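Local coordinates for protein 16S rRNA (adenine(1408)-N(1))-methyltransferase (Escherichia coli, PDB 3P2E) that methylates the N1 position of adenine 1408 in 16S rRNA of assembled 30S subunits, using S-adenosyl-L-methionine, and thereby confers resistance to several aminoglycosides, at residues A[24-30]-A[48-54]; A[113-117]-A[162-168]; A[117-123]-A[171-177]. All coordinates share one frame. Residues are numbered along the deposited sequence.

Contact 1. Residues A[24-30]-A[48-54]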
# COMPACT_ATOMS: atom_id res chain seq x y z
N PHE A 24 -4.17 16.72 -8.35
CA PHE A 24 -3.16 16.34 -7.37
C PHE A 24 -1.77 16.28 -7.99
O PHE A 24 -1.63 15.95 -9.17
CB PHE A 24 -3.52 14.98 -6.76
CG PHE A 24 -4.87 14.96 -6.12
CD1 PHE A 24 -5.05 15.46 -4.83
CD2 PHE A 24 -5.98 14.50 -6.82
CE1 PHE A 24 -6.31 15.50 -4.25
CE2 PHE A 24 -7.25 14.53 -6.24
CZ PHE A 24 -7.41 15.04 -4.96
N ASP A 25 -0.75 16.60 -7.21
CA ASP A 25 0.61 16.57 -7.72
C ASP A 25 1.31 15.22 -7.57
O ASP A 25 2.29 14.96 -8.26
CB ASP A 25 1.47 17.64 -7.06
CG ASP A 25 1.20 19.03 -7.61
OD1 ASP A 25 0.78 19.12 -8.79
OD2 ASP A 25 1.42 20.01 -6.88
N ARG A 26 0.80 14.38 -6.67
CA ARG A 26 1.41 13.07 -6.44
C ARG A 26 0.35 11.98 -6.34
O ARG A 26 -0.82 12.26 -6.08
CB ARG A 26 2.22 13.06 -5.14
CG ARG A 26 3.31 14.11 -5.05
CD ARG A 26 4.04 14.06 -3.71
NE ARG A 26 5.03 12.99 -3.64
CZ ARG A 26 4.76 11.71 -3.38
NH1 ARG A 26 3.51 11.32 -3.17
NH2 ARG A 26 5.75 10.82 -3.34
N VAL A 27 0.77 10.75 -6.57
CA VAL A 27 -0.12 9.59 -6.48
C VAL A 27 0.58 8.54 -5.62
O VAL A 27 1.73 8.20 -5.86
CB VAL A 27 -0.42 8.97 -7.87
CG1 VAL A 27 -1.20 7.67 -7.71
CG2 VAL A 27 -1.21 9.95 -8.71
N HIS A 28 -0.12 8.05 -4.60
CA HIS A 28 0.43 7.03 -3.72
C HIS A 28 -0.44 5.78 -3.79
O HIS A 28 -1.66 5.88 -3.70
CB HIS A 28 0.47 7.53 -2.27
CG HIS A 28 0.98 6.51 -1.30
ND1 HIS A 28 2.32 6.27 -1.12
CD2 HIS A 28 0.33 5.61 -0.53
CE1 HIS A 28 2.48 5.27 -0.27
NE2 HIS A 28 1.28 4.85 0.10
N ILE A 29 0.19 4.62 -3.95
CA ILE A 29 -0.54 3.36 -3.99
C ILE A 29 -0.19 2.53 -2.76
O ILE A 29 0.98 2.36 -2.43
CB ILE A 29 -0.21 2.52 -5.25
CG1 ILE A 29 -0.77 3.20 -6.50
CG2 ILE A 29 -0.79 1.11 -5.11
CD1 ILE A 29 -0.48 2.46 -7.81
N ASP A 30 -1.22 2.02 -2.08
CA ASP A 30 -1.03 1.17 -0.92
C ASP A 30 -1.63 -0.18 -1.32
O ASP A 30 -2.86 -0.31 -1.44
CB ASP A 30 -1.75 1.74 0.31
CG ASP A 30 -1.50 0.93 1.57
OD1 ASP A 30 -0.34 0.50 1.78
OD2 ASP A 30 -2.46 0.73 2.35
N ASN A 48 -2.73 17.02 -1.34
CA ASN A 48 -2.09 17.25 -2.64
C ASN A 48 -1.58 15.92 -3.19
O ASN A 48 -0.81 15.87 -4.15
CB ASN A 48 -0.92 18.23 -2.51
CG ASN A 48 -0.49 18.81 -3.85
OD1 ASN A 48 0.58 19.40 -3.97
ND2 ASN A 48 -1.34 18.65 -4.87
N THR A 49 -2.01 14.83 -2.56
CA THR A 49 -1.64 13.49 -3.00
C THR A 49 -2.92 12.68 -3.18
O THR A 49 -3.84 12.74 -2.35
CB THR A 49 -0.74 12.76 -1.97
OG1 THR A 49 0.53 13.42 -1.89
CG2 THR A 49 -0.52 11.30 -2.40
N PHE A 50 -3.00 11.95 -4.29
CA PHE A 50 -4.17 11.11 -4.54
C PHE A 50 -3.79 9.72 -4.05
O PHE A 50 -2.80 9.15 -4.50
CB PHE A 50 -4.51 11.07 -6.03
CG PHE A 50 -5.79 10.35 -6.32
CD1 PHE A 50 -7.01 10.88 -5.89
CD2 PHE A 50 -5.79 9.13 -6.97
CE1 PHE A 50 -8.21 10.20 -6.11
CE2 PHE A 50 -6.98 8.44 -7.20
CZ PHE A 50 -8.19 8.98 -6.77
N TYR A 51 -4.59 9.19 -3.13
CA TYR A 51 -4.34 7.88 -2.54
C TYR A 51 -5.16 6.76 -3.14
O TYR A 51 -6.39 6.83 -3.22
CB TYR A 51 -4.56 7.96 -1.03
CG TYR A 51 -3.48 8.77 -0.33
CD1 TYR A 51 -2.29 8.18 0.07
CD2 TYR A 51 -3.63 10.15 -0.15
CE1 TYR A 51 -1.26 8.93 0.63
CE2 TYR A 51 -2.61 10.91 0.41
CZ TYR A 51 -1.43 10.30 0.79
OH TYR A 51 -0.41 11.05 1.33
N ILE A 52 -4.47 5.70 -3.55
CA ILE A 52 -5.10 4.54 -4.14
C ILE A 52 -4.82 3.32 -3.29
O ILE A 52 -3.68 2.88 -3.18
CB ILE A 52 -4.55 4.28 -5.56
CG1 ILE A 52 -4.77 5.52 -6.43
CG2 ILE A 52 -5.23 3.06 -6.18
CD1 ILE A 52 -4.16 5.42 -7.81
N GLY A 53 -5.88 2.79 -2.68
CA GLY A 53 -5.74 1.61 -1.84
C GLY A 53 -6.28 0.41 -2.58
O GLY A 53 -7.44 0.40 -3.00
N ILE A 54 -5.45 -0.62 -2.71
CA ILE A 54 -5.80 -1.84 -3.43
C ILE A 54 -5.93 -3.06 -2.51
O ILE A 54 -5.07 -3.30 -1.67
CB ILE A 54 -4.72 -2.18 -4.48
CG1 ILE A 54 -4.47 -0.99 -5.40
CG2 ILE A 54 -5.14 -3.40 -5.29
CD1 ILE A 54 -3.30 -1.20 -6.35
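The pairing of strand 26-30 with strand 49-54 illustrates the beta-alpha-beta crossover from which a Rossmann-like methyltransferase is built: two neighbouring parallel strands linked through helix 37-44, here the second and third strands from one edge of a seven-stranded mixed sheet, between strands 80-83 and 98-104. The backbone bonds show the alternation expected of parallel strands. Phe50 N donates to Arg26 O (2.8 Å), His28 N to Phe50 O (2.9 Å), Ile52 N to His28 O (2.8 Å), Asp30 N to Ile52 O (2.8 Å) and Ile54 N to Asp30 O (2.9 Å), all nearly linear. CA-H...O contacts accompany them, such as Ile29 CA to Ile52 O at 3.3 Å. Ahead of the regular pairing, Asn48 O accepts from Asp25 N (3.1 Å) and, weakly, from Arg26 N (3.3 Å).

Apolar side chains gather on one face of the sheet. Val27 CG1 meets Ile52 CD1 at 3.7 Å and Ile29 CG2 meets Ile54 CD1 at 3.6 Å, while Phe50 and Ile52 also reach Val81 on the next strand.

The other face carries Arg26, Thr49, His28, Tyr51 and Asp30. Tyr51 lies against helix 37-44, and its ring approaches that of His28 obliquely. His28 is hydrogen-bonded to Ser100 and Ser102; Asp30, bonded to Ser102 and Thr33, has its side chain about 5 Å from the bound S-adenosyl-L-homocysteine, so the strand delivers its C-terminal end to the cofactor site. At the opposite end, Phe24 CE2 touches Phe50 CD1 at 3.7 Å, and one face of the Phe24 ring covers Phe50 CA.

Contact 2. Residues A[113-117]-A[162-168]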
# COMPACT_ATOMS: atom_id res chain seq x y z
N TYR A 113 5.11 -12.95 -1.09
CA TYR A 113 5.66 -12.32 -2.29
C TYR A 113 6.74 -11.31 -1.92
O TYR A 113 7.70 -11.11 -2.67
CB TYR A 113 4.57 -11.61 -3.10
CG TYR A 113 3.50 -12.52 -3.64
CD1 TYR A 113 3.78 -13.86 -3.94
CD2 TYR A 113 2.21 -12.05 -3.89
CE1 TYR A 113 2.80 -14.70 -4.46
CE2 TYR A 113 1.23 -12.89 -4.41
CZ TYR A 113 1.53 -14.21 -4.69
OH TYR A 113 0.56 -15.05 -5.20
N VAL A 114 6.58 -10.66 -0.78
CA VAL A 114 7.55 -9.68 -0.34
C VAL A 114 8.78 -10.32 0.30
O VAL A 114 9.91 -9.93 0.02
CB VAL A 114 6.93 -8.67 0.67
CG1 VAL A 114 8.00 -7.73 1.21
CG2 VAL A 114 5.83 -7.86 -0.01
N ILE A 115 8.55 -11.31 1.16
CA ILE A 115 9.64 -11.96 1.89
C ILE A 115 10.49 -12.99 1.16
O ILE A 115 11.70 -13.09 1.41
CB ILE A 115 9.11 -12.63 3.18
CG1 ILE A 115 8.33 -11.61 4.01
CG2 ILE A 115 10.27 -13.18 4.01
CD1 ILE A 115 9.09 -10.36 4.32
N LYS A 116 9.89 -13.77 0.27
CA LYS A 116 10.63 -14.82 -0.45
C LYS A 116 11.90 -14.33 -1.14
O LYS A 116 12.99 -14.82 -0.85
CB LYS A 116 9.71 -15.53 -1.45
CG LYS A 116 10.31 -16.79 -2.04
CD LYS A 116 9.27 -17.59 -2.82
CE LYS A 116 8.81 -16.86 -4.08
NZ LYS A 116 9.90 -16.75 -5.09
N PRO A 117 11.79 -13.38 -2.08
CA PRO A 117 10.58 -12.71 -2.57
C PRO A 117 10.17 -13.36 -3.89
O PRO A 117 10.91 -14.16 -4.46
CB PRO A 117 11.05 -11.29 -2.78
CG PRO A 117 12.42 -11.52 -3.36
CD PRO A 117 12.99 -12.62 -2.48
N TYR A 162 18.55 -10.63 7.20
CA TYR A 162 17.99 -11.22 6.00
C TYR A 162 17.72 -10.14 4.95
O TYR A 162 18.15 -10.25 3.80
CB TYR A 162 16.68 -11.94 6.31
CG TYR A 162 15.99 -12.47 5.07
CD1 TYR A 162 16.59 -13.47 4.30
CD2 TYR A 162 14.76 -11.96 4.65
CE1 TYR A 162 15.98 -13.94 3.14
CE2 TYR A 162 14.15 -12.42 3.49
CZ TYR A 162 14.76 -13.41 2.74
OH TYR A 162 14.16 -13.88 1.60
N PHE A 163 17.01 -9.09 5.36
CA PHE A 163 16.68 -8.00 4.45
C PHE A 163 17.91 -7.21 4.00
O PHE A 163 17.86 -6.51 2.99
CB PHE A 163 15.64 -7.08 5.10
CG PHE A 163 14.30 -7.74 5.28
CD1 PHE A 163 13.60 -8.23 4.18
CD2 PHE A 163 13.75 -7.88 6.55
CE1 PHE A 163 12.36 -8.85 4.35
CE2 PHE A 163 12.52 -8.51 6.73
CZ PHE A 163 11.82 -9.00 5.62
N LEU A 164 19.00 -7.33 4.75
CA LEU A 164 20.25 -6.63 4.41
C LEU A 164 21.18 -7.50 3.57
O LEU A 164 22.20 -7.03 3.08
CB LEU A 164 20.99 -6.22 5.69
CG LEU A 164 20.47 -5.00 6.47
CD1 LEU A 164 21.21 -4.90 7.78
CD2 LEU A 164 20.67 -3.74 5.64
N SER A 165 20.83 -8.78 3.40
CA SER A 165 21.66 -9.69 2.63
C SER A 165 21.77 -9.31 1.16
O SER A 165 20.84 -8.72 0.58
CB SER A 165 21.14 -11.13 2.75
OG SER A 165 19.88 -11.30 2.13
N GLU A 166 22.90 -9.63 0.55
CA GLU A 166 23.13 -9.33 -0.85
C GLU A 166 22.13 -10.06 -1.74
O GLU A 166 21.68 -9.51 -2.75
CB GLU A 166 24.56 -9.73 -1.25
CG GLU A 166 25.65 -9.08 -0.41
CD GLU A 166 25.56 -7.56 -0.42
OE1 GLU A 166 25.63 -6.97 -1.52
OE2 GLU A 166 25.43 -6.96 0.67
N GLN A 167 21.78 -11.28 -1.37
CA GLN A 167 20.82 -12.06 -2.15
C GLN A 167 19.46 -11.38 -2.22
O GLN A 167 18.87 -11.28 -3.30
CB GLN A 167 20.65 -13.47 -1.56
CG GLN A 167 21.89 -14.34 -1.62
CD GLN A 167 21.61 -15.78 -1.22
OE1 GLN A 167 21.08 -16.05 -0.14
NE2 GLN A 167 21.97 -16.72 -2.09
N TYR A 168 18.96 -10.92 -1.08
CA TYR A 168 17.65 -10.26 -1.06
C TYR A 168 17.70 -8.96 -1.85
O TYR A 168 16.80 -8.66 -2.63
CB TYR A 168 17.22 -9.97 0.38
CG TYR A 168 15.79 -9.47 0.48
CD1 TYR A 168 14.71 -10.33 0.30
CD2 TYR A 168 15.52 -8.12 0.72
CE1 TYR A 168 13.39 -9.87 0.35
CE2 TYR A 168 14.21 -7.64 0.76
CZ TYR A 168 13.16 -8.52 0.58
OH TYR A 168 11.87 -8.03 0.60
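Two tyrosine hydroxyls reach across to carbonyl oxygens near the end of helix 108-115, an example of side chains satisfying backbone acceptors where a helix gives way to a turn. Tyr162 OH donates to Ile115 O at 2.6 Å, and Tyr168 OH donates to Val114 O at 2.8 Å. The two donors come from successive helices, 160-164 and 166-175, so one short piece of chain is tied to both. The junction between those helices is itself ordered by Ser165, the N-cap of the second: its OG donates to Tyr162 O (2.6 Å) and accepts a weak capping bond from Tyr168 N (3.4 Å).

Around these bonds the apolar surfaces close in. Ile115 CD1 abuts the edge of the Phe163 ring, 3.3 Å from CZ, and Ile115 CG2 lies 4.0 Å from Tyr162 CE2. Pro117, which follows a cis peptide bond, has its CA-to-CB bond pointing toward the partner segment and sets CD 4.0 Å from Tyr168 CE1.

Beneath this junction runs the sheet: Val114, Ile115 and Phe163 all rest on Thr139 of strand 133-139, while Phe163 and Tyr168 also touch strand 178-185. Tyr113 turns elsewhere, to the S-adenosyl-L-homocysteine pocket, and Pro117 leads into helix 119-126.

Contact 3. Residues A[117-123]-A[171-177]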
# COMPACT_ATOMS: atom_id res chain seq x y z
N PRO A 117 11.79 -13.38 -2.08
CA PRO A 117 10.58 -12.71 -2.57
C PRO A 117 10.17 -13.36 -3.89
O PRO A 117 10.91 -14.16 -4.46
CB PRO A 117 11.05 -11.29 -2.78
CG PRO A 117 12.42 -11.52 -3.36
CD PRO A 117 12.99 -12.62 -2.48
N ASN A 118 8.98 -13.00 -4.38
CA ASN A 118 8.49 -13.52 -5.65
C ASN A 118 8.86 -12.43 -6.66
O ASN A 118 8.22 -11.38 -6.70
CB ASN A 118 6.97 -13.70 -5.59
CG ASN A 118 6.41 -14.39 -6.82
OD1 ASN A 118 6.68 -13.99 -7.95
ND2 ASN A 118 5.61 -15.42 -6.60
N ARG A 119 9.90 -12.68 -7.46
CA ARG A 119 10.35 -11.69 -8.42
C ARG A 119 9.33 -11.25 -9.46
O ARG A 119 9.19 -10.06 -9.74
CB ARG A 119 11.62 -12.17 -9.13
CG ARG A 119 12.83 -12.27 -8.20
CD ARG A 119 14.12 -12.47 -8.99
NE ARG A 119 14.09 -13.69 -9.79
CZ ARG A 119 14.13 -14.92 -9.28
NH1 ARG A 119 14.18 -15.10 -7.97
NH2 ARG A 119 14.10 -15.97 -10.09
N ASP A 120 8.60 -12.21 -10.04
CA ASP A 120 7.61 -11.87 -11.05
C ASP A 120 6.52 -10.97 -10.49
O ASP A 120 6.16 -9.96 -11.10
CB ASP A 120 6.99 -13.15 -11.64
CG ASP A 120 5.98 -12.86 -12.72
OD1 ASP A 120 6.32 -12.15 -13.70
OD2 ASP A 120 4.83 -13.34 -12.61
N ILE A 121 5.98 -11.33 -9.33
CA ILE A 121 4.94 -10.52 -8.71
C ILE A 121 5.45 -9.13 -8.34
O ILE A 121 4.79 -8.12 -8.60
CB ILE A 121 4.36 -11.20 -7.45
CG1 ILE A 121 3.74 -12.55 -7.81
CG2 ILE A 121 3.29 -10.31 -6.83
CD1 ILE A 121 2.58 -12.47 -8.78
N LEU A 122 6.64 -9.06 -7.74
CA LEU A 122 7.19 -7.76 -7.37
C LEU A 122 7.41 -6.91 -8.62
O LEU A 122 7.27 -5.69 -8.59
CB LEU A 122 8.49 -7.91 -6.58
CG LEU A 122 8.35 -8.46 -5.16
CD1 LEU A 122 9.66 -8.29 -4.41
CD2 LEU A 122 7.23 -7.72 -4.42
N SER A 123 7.74 -7.57 -9.73
CA SER A 123 7.95 -6.85 -10.98
C SER A 123 6.64 -6.18 -11.39
O SER A 123 6.65 -5.05 -11.88
CB SER A 123 8.41 -7.81 -12.08
OG SER A 123 9.71 -8.29 -11.80
N GLU A 171 17.71 -9.71 -5.59
CA GLU A 171 16.41 -10.20 -6.04
C GLU A 171 15.44 -9.04 -6.21
O GLU A 171 14.73 -8.96 -7.21
CB GLU A 171 15.87 -11.23 -5.05
CG GLU A 171 16.64 -12.54 -5.10
CD GLU A 171 16.50 -13.37 -3.85
OE1 GLU A 171 16.95 -14.54 -3.87
OE2 GLU A 171 15.97 -12.87 -2.83
N LEU A 172 15.41 -8.13 -5.24
CA LEU A 172 14.52 -6.98 -5.35
C LEU A 172 14.97 -6.10 -6.51
O LEU A 172 14.14 -5.62 -7.29
CB LEU A 172 14.51 -6.18 -4.04
CG LEU A 172 13.24 -6.36 -3.20
CD1 LEU A 172 13.07 -7.82 -2.82
CD2 LEU A 172 13.32 -5.48 -1.95
N SER A 173 16.27 -5.89 -6.63
CA SER A 173 16.80 -5.07 -7.71
C SER A 173 16.35 -5.61 -9.06
O SER A 173 16.00 -4.84 -9.97
CB SER A 173 18.33 -5.02 -7.66
OG SER A 173 18.82 -4.23 -8.72
N ASN A 174 16.34 -6.93 -9.20
CA ASN A 174 15.93 -7.57 -10.45
C ASN A 174 14.47 -7.28 -10.76
O ASN A 174 14.06 -7.29 -11.93
CB ASN A 174 16.14 -9.08 -10.37
CG ASN A 174 17.60 -9.47 -10.29
OD1 ASN A 174 18.42 -9.01 -11.10
ND2 ASN A 174 17.94 -10.32 -9.33
N SER A 175 13.68 -7.01 -9.73
CA SER A 175 12.26 -6.72 -9.90
C SER A 175 11.99 -5.23 -10.06
O SER A 175 10.85 -4.82 -10.29
CB SER A 175 11.46 -7.24 -8.70
OG SER A 175 11.52 -8.66 -8.63
N GLY A 176 13.04 -4.42 -9.94
CA GLY A 176 12.89 -2.98 -10.09
C GLY A 176 12.97 -2.20 -8.78
O GLY A 176 12.87 -0.97 -8.78
N PHE A 177 13.16 -2.90 -7.67
CA PHE A 177 13.25 -2.23 -6.37
C PHE A 177 14.68 -2.13 -5.85
O PHE A 177 15.34 -3.14 -5.60
CB PHE A 177 12.37 -2.96 -5.35
CG PHE A 177 10.90 -2.89 -5.66
CD1 PHE A 177 10.20 -1.70 -5.52
CD2 PHE A 177 10.21 -4.02 -6.10
CE1 PHE A 177 8.84 -1.63 -5.81
CE2 PHE A 177 8.85 -3.96 -6.40
CZ PHE A 177 8.16 -2.76 -6.25
O HOH W 1 12.05 -9.75 -11.90
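Leu122 and Leu172 meet at the apolar centre, CD1 to CD1 at 3.8 Å, where helix 119-123 packs beside helix 171-175 with axes 8.7 Å apart and crossing at -44°. Pro117 extends this core through CG, 3.8 Å from Leu172 CD1. On its other flank Leu122 CB lies 4.0 Å from Phe177 CE2; the Phe177 ring, its edge against Leu122 O, continues into the sheet, where it packs edge-to-face with Phe137.

Small residues permit the closest backbone approach: the CA atoms of Ser123 and Ser175 are 4.4 Å apart. Here the contact becomes polar. Arg119 O, already the acceptor of Ser123 N within its own helix (2.9 Å), also receives Ser123 OG (2.8 Å) and, across the interface, Ser175 OG (2.9 Å). Water 1 donates to Ser123 OG at 2.8 Å and weakly to Asn174 O at 3.2 Å. Farther out, the aliphatic part of Arg119 passes by Asn174, with Arg119 CD 4.2 Å from Asn174 CB.

Gly176, at positive phi, closes helix 166-175 in a Schellman motif and turns the chain into strand 178-185. The chemistry is thus an apolar core with a polar edge of serine hydroxyls and one water: apolar packing joins the helices, and Ser175 supplies the direct hydrogen bond between them.

Along the chain, contact 1 is complete before the other two begin, whereas contacts 2 and 3 interleave. Contact 1 lies within the parallel part of the seven-stranded sheet; its centre is about 27 Å from that of contact 2 and about 22 Å from that of contact 3, and it touches neither. Contacts 2 and 3, with centres only about 10 Å apart, form one continuous patch: they share Pro117, both use helix 166-175, and they join at a probable hydrogen bond from Asn118 N to Tyr113 O (2.9 Å). Together they hold helices 108-115 and 119-126 against the later helical segment. The cofactor site lies between these regions, approached by Asp30 in contact 1 and touched by Tyr113 in contact 2.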